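Long-range contacts in dTDP-4-dehydrorhamnose 3,5-epimerase (Bacillus anthracis str. Ames, PDB 3RYK), which catalyses epimerisation at the 3 and 5 positions of the sugar ring of dTDP-4-dehydrorhamnose, a step on the rhamnose pathway: residues 68-73 with 156-161; 107-112 with 141-146. All coordinates share one frame; numbering follows the deposited sequence.

Contact 1 of 2, residues 68-73 with 156-161; sequences FVQDNV and YKVDEY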
# COMPACT_ATOMS: atom_id res chain seq x y z
N PHE A 68 10.26 7.54 2.21
CA PHE A 68 8.83 7.81 2.33
C PHE A 68 8.35 7.73 3.77
O PHE A 68 8.71 6.80 4.49
CB PHE A 68 8.01 6.94 1.39
CG PHE A 68 8.29 7.24 -0.06
CD1 PHE A 68 7.59 8.24 -0.71
CD2 PHE A 68 9.24 6.53 -0.77
CE1 PHE A 68 7.83 8.54 -2.02
CE2 PHE A 68 9.48 6.83 -2.11
CZ PHE A 68 8.78 7.83 -2.73
N VAL A 69 7.54 8.71 4.17
CA VAL A 69 7.02 8.81 5.55
C VAL A 69 5.53 8.59 5.74
O VAL A 69 5.07 8.36 6.85
CB VAL A 69 7.37 10.20 6.14
CG1 VAL A 69 8.86 10.40 6.17
CG2 VAL A 69 6.72 11.32 5.34
N GLN A 70 4.76 8.64 4.66
CA GLN A 70 3.34 8.47 4.76
C GLN A 70 2.77 7.78 3.53
O GLN A 70 3.31 7.92 2.43
CB GLN A 70 2.76 9.86 4.96
CG GLN A 70 1.31 10.00 5.03
CD GLN A 70 0.92 11.45 5.16
OE1 GLN A 70 1.58 12.24 5.84
NE2 GLN A 70 -0.16 11.80 4.52
N ASP A 71 1.73 6.97 3.74
CA ASP A 71 1.01 6.25 2.69
C ASP A 71 -0.43 6.71 2.81
O ASP A 71 -1.02 6.63 3.89
CB ASP A 71 0.99 4.72 2.82
CG ASP A 71 2.37 4.07 2.72
OD1 ASP A 71 3.39 4.78 2.62
OD2 ASP A 71 2.42 2.80 2.75
N ASN A 72 -0.98 7.18 1.69
CA ASN A 72 -2.33 7.67 1.60
C ASN A 72 -3.16 6.75 0.70
O ASN A 72 -2.62 6.19 -0.26
CB ASN A 72 -2.28 9.08 0.98
CG ASN A 72 -1.45 10.05 1.81
OD1 ASN A 72 -1.50 10.02 3.04
ND2 ASN A 72 -0.71 10.93 1.14
N VAL A 73 -4.43 6.58 1.02
CA VAL A 73 -5.35 5.75 0.23
C VAL A 73 -6.59 6.59 -0.10
O VAL A 73 -7.27 7.08 0.81
CB VAL A 73 -5.77 4.44 0.94
CG1 VAL A 73 -6.81 3.68 0.12
CG2 VAL A 73 -4.52 3.57 1.19
N TYR A 156 -0.82 6.12 -2.55
CA TYR A 156 0.39 6.85 -2.90
C TYR A 156 1.17 7.26 -1.68
O TYR A 156 0.60 7.65 -0.67
CB TYR A 156 0.14 8.01 -3.85
CG TYR A 156 -0.67 9.16 -3.33
CD1 TYR A 156 -0.03 10.32 -2.88
CD2 TYR A 156 -2.05 9.11 -3.32
CE1 TYR A 156 -0.77 11.39 -2.41
CE2 TYR A 156 -2.79 10.17 -2.86
CZ TYR A 156 -2.14 11.30 -2.41
OH TYR A 156 -2.89 12.35 -1.95
N LYS A 157 2.49 7.14 -1.80
CA LYS A 157 3.41 7.48 -0.75
C LYS A 157 3.90 8.90 -0.96
O LYS A 157 3.91 9.39 -2.08
CB LYS A 157 4.62 6.55 -0.78
CG LYS A 157 4.34 5.08 -0.66
CD LYS A 157 5.63 4.29 -0.86
CE LYS A 157 5.41 2.82 -0.60
NZ LYS A 157 4.71 2.51 0.68
N VAL A 158 4.30 9.55 0.13
CA VAL A 158 4.83 10.92 0.06
C VAL A 158 6.05 10.97 0.99
O VAL A 158 6.04 10.34 2.04
CB VAL A 158 3.78 12.00 0.46
CG1 VAL A 158 2.55 11.90 -0.44
CG2 VAL A 158 3.40 11.90 1.92
N ASP A 159 7.09 11.72 0.60
CA ASP A 159 8.32 11.82 1.42
C ASP A 159 8.35 13.00 2.38
O ASP A 159 9.38 13.26 3.01
CB ASP A 159 9.59 11.83 0.57
CG ASP A 159 9.72 13.06 -0.30
OD1 ASP A 159 10.86 13.35 -0.73
OD2 ASP A 159 8.72 13.75 -0.55
N GLU A 160 7.23 13.72 2.46
CA GLU A 160 7.06 14.87 3.35
C GLU A 160 5.63 14.82 3.88
O GLU A 160 4.69 14.58 3.12
CB GLU A 160 7.37 16.19 2.64
CG GLU A 160 7.19 17.49 3.47
CD GLU A 160 8.05 17.58 4.74
OE1 GLU A 160 8.70 18.64 4.91
OE2 GLU A 160 8.15 16.62 5.53
N TYR A 161 5.46 15.00 5.18
CA TYR A 161 4.13 14.97 5.76
C TYR A 161 3.18 16.01 5.21
O TYR A 161 3.61 17.06 4.70
CB TYR A 161 4.18 15.09 7.29
CG TYR A 161 4.86 13.93 7.93
CD1 TYR A 161 4.19 12.72 8.06
CD2 TYR A 161 6.14 14.03 8.43
CE1 TYR A 161 4.79 11.64 8.64
CE2 TYR A 161 6.76 12.95 9.03
CZ TYR A 161 6.07 11.75 9.12
OH TYR A 161 6.65 10.66 9.71
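V69 and Y161 meet at the loop end of the strand pair. V69 CG2 sits over the centre of the Y161 ring, 3.8 Å from its centroid and 7° off the ring normal. At the rim of the same ring, near its plane, Q70 OE1 comes 3.5 Å from Y161 CD1. N72 lies across Y156, with its CB over one face of the tyrosine ring. The Q70 chain is extended, CG anti to the backbone N (chi1 177°). This brings the Q70 amide beside N72. The bond from Q70 NE2 to a lone pair of N72 OD1, 2.7 Å and almost straight, helps hold both amides in their rotation.

F68 lays one ring face over K157 CD, and its CD1 is 3.4 Å from K157 CB. K157 NZ forms a salt bridge with D71 OD2 at 3.1 Å. The stronger partner of K157 NZ is D71 OD2 of the second subunit, in a further salt bridge.

The backbones form an antiparallel ladder in which V158 O takes V69 N at 3.1 Å and, weakly, Q70 N. This is a classic beta bulge. Beyond it N72 and Y156 form a hydrogen-bonded pair, with N72 N 2.9 Å from Y156 O.

The sheet belongs to the jelly-roll-like fold. Strand 70-76 also pairs with a strand of the second subunit, so the sheet continues across the interface. Strand 96-100 flanks segment 156-161 by backbone hydrogen bonds, K157 with L97.

Contact 2 of 2, residues 107-112 with 141-146; sequences DVIVDL and FAHGFC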
# COMPACT_ATOMS: atom_id res chain seq x y z
N ASP A 107 -4.02 9.36 -14.92
CA ASP A 107 -3.25 10.24 -14.07
C ASP A 107 -2.44 11.25 -14.86
O ASP A 107 -1.74 10.91 -15.82
CB ASP A 107 -2.38 9.35 -13.20
CG ASP A 107 -1.68 10.11 -12.11
OD1 ASP A 107 -0.90 11.05 -12.37
OD2 ASP A 107 -1.90 9.70 -10.95
N VAL A 108 -2.51 12.51 -14.43
CA VAL A 108 -1.80 13.57 -15.10
C VAL A 108 -0.82 14.26 -14.17
O VAL A 108 -1.09 14.39 -12.97
CB VAL A 108 -2.79 14.68 -15.56
CG1 VAL A 108 -2.02 15.94 -16.07
CG2 VAL A 108 -3.77 14.16 -16.60
N ILE A 109 0.33 14.64 -14.72
CA ILE A 109 1.34 15.36 -13.96
C ILE A 109 1.73 16.53 -14.83
O ILE A 109 1.76 16.42 -16.05
CB ILE A 109 2.59 14.51 -13.51
CG1 ILE A 109 3.50 14.12 -14.67
CG2 ILE A 109 2.15 13.29 -12.71
CD1 ILE A 109 4.70 13.31 -14.23
N VAL A 110 1.98 17.68 -14.18
CA VAL A 110 2.36 18.90 -14.87
C VAL A 110 3.68 19.43 -14.25
O VAL A 110 3.79 19.54 -13.03
CB VAL A 110 1.27 19.99 -14.68
CG1 VAL A 110 1.57 21.18 -15.59
CG2 VAL A 110 -0.13 19.43 -14.98
N ASP A 111 4.66 19.75 -15.10
CA ASP A 111 5.96 20.25 -14.63
C ASP A 111 5.78 21.75 -14.35
O ASP A 111 5.55 22.54 -15.28
CB ASP A 111 7.06 19.98 -15.68
CG ASP A 111 8.47 20.38 -15.20
OD1 ASP A 111 8.59 21.07 -14.17
OD2 ASP A 111 9.48 19.98 -15.86
N LEU A 112 5.87 22.14 -13.08
CA LEU A 112 5.70 23.56 -12.70
C LEU A 112 7.02 24.26 -12.32
O LEU A 112 7.01 25.34 -11.73
CB LEU A 112 4.65 23.71 -11.60
CG LEU A 112 3.22 23.29 -11.97
CD1 LEU A 112 2.22 23.68 -10.89
CD2 LEU A 112 2.83 23.91 -13.28
N PHE A 141 6.01 19.41 -9.29
CA PHE A 141 4.93 18.96 -10.18
C PHE A 141 3.55 19.00 -9.54
O PHE A 141 3.41 18.87 -8.32
CB PHE A 141 5.16 17.49 -10.61
CG PHE A 141 6.26 17.30 -11.62
CD1 PHE A 141 5.95 17.01 -12.95
CD2 PHE A 141 7.59 17.45 -11.27
CE1 PHE A 141 6.95 16.83 -13.91
CE2 PHE A 141 8.60 17.28 -12.21
CZ PHE A 141 8.28 16.98 -13.54
N ALA A 142 2.54 19.19 -10.39
CA ALA A 142 1.15 19.19 -9.99
C ALA A 142 0.75 17.76 -10.33
O ALA A 142 1.27 17.19 -11.33
CB ALA A 142 0.33 20.17 -10.77
N HIS A 143 -0.13 17.18 -9.53
CA HIS A 143 -0.61 15.81 -9.71
C HIS A 143 -2.08 15.65 -9.42
O HIS A 143 -2.59 16.13 -8.39
CB HIS A 143 0.13 14.84 -8.78
CG HIS A 143 -0.54 13.50 -8.69
ND1 HIS A 143 -1.34 13.13 -7.63
CD2 HIS A 143 -0.58 12.47 -9.56
CE1 HIS A 143 -1.83 11.92 -7.84
NE2 HIS A 143 -1.39 11.50 -9.01
N GLY A 144 -2.75 14.93 -10.32
CA GLY A 144 -4.17 14.65 -10.19
C GLY A 144 -4.55 13.46 -11.03
O GLY A 144 -3.73 12.97 -11.83
N PHE A 145 -5.78 12.98 -10.86
CA PHE A 145 -6.26 11.85 -11.64
C PHE A 145 -7.78 11.78 -11.80
O PHE A 145 -8.54 12.42 -11.05
CB PHE A 145 -5.75 10.54 -11.03
CG PHE A 145 -6.25 10.26 -9.63
CD1 PHE A 145 -7.49 9.65 -9.43
CD2 PHE A 145 -5.48 10.56 -8.54
CE1 PHE A 145 -7.95 9.37 -8.15
CE2 PHE A 145 -5.93 10.27 -7.24
CZ PHE A 145 -7.17 9.68 -7.06
N CYS A 146 -8.20 11.01 -12.80
CA CYS A 146 -9.62 10.79 -13.11
C CYS A 146 -9.86 9.29 -13.04
O CYS A 146 -9.20 8.52 -13.74
CB CYS A 146 -9.99 11.32 -14.50
SG CYS A 146 -11.74 11.20 -14.94
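D107 OD2 accepts a hydrogen bond from H143 NE2 at 2.7 Å. The nitrogen meets the syn side of the carboxylate oxygen, 21° out of the carboxylate plane. The oxygen lies near the imidazole plane, at the ring edge. D107 has CG anti to the backbone N (chi1 -171°), which swings its carboxylate toward H143. The bond runs diagonally, because D107 pairs with F145 and H143 with I109.

At the other end F141 lies against D111. D111 CA is over one face of the ring, 3.9 Å from its centroid, and the carboxylate stacks on the ring with the planes 21° apart. The D111 carboxylate itself is held by R113, S116 and T118. I109 CD1 reaches F141 CD1 at 4.1 Å. A142 CB and V110 CB share the other face, 4.0 Å apart, and L112 CD1 from the loop beyond the strand also lies 4.0 Å from A142 CB.

Between the D107 and D111 ends, V108 with G144 and V110 with A142 are hydrogen-bonded antiparallel pairs. V108 N is 2.9 Å from G144 O.

Strands 104-111 and 141-147 are neighbours inside an antiparallel sheet. Strand 122-128 flanks the first and strand 82-88 the second. I109 and D107 pack on L135 of strand 134-137, while V110 and A142 meet L85.

From the N terminus the chain first reaches 68-73, which opens the long loop that contact 1 closes at 156-161. The 82 residues between include strand 82-88, strand 96-100 and both segments of contact 2. Segment 107-112 opens the shorter loop, and 141-146 closes it. Contact 2 is therefore nested inside contact 1, and the two do not cross. Strand 141-147 is followed directly by strand 152-158, so the chain passes from one contact to the other. Contact 1 belongs to the sheet that continues into the second subunit, contact 2 to the other antiparallel sheet. Their centres are about 16 Å apart and they do not touch.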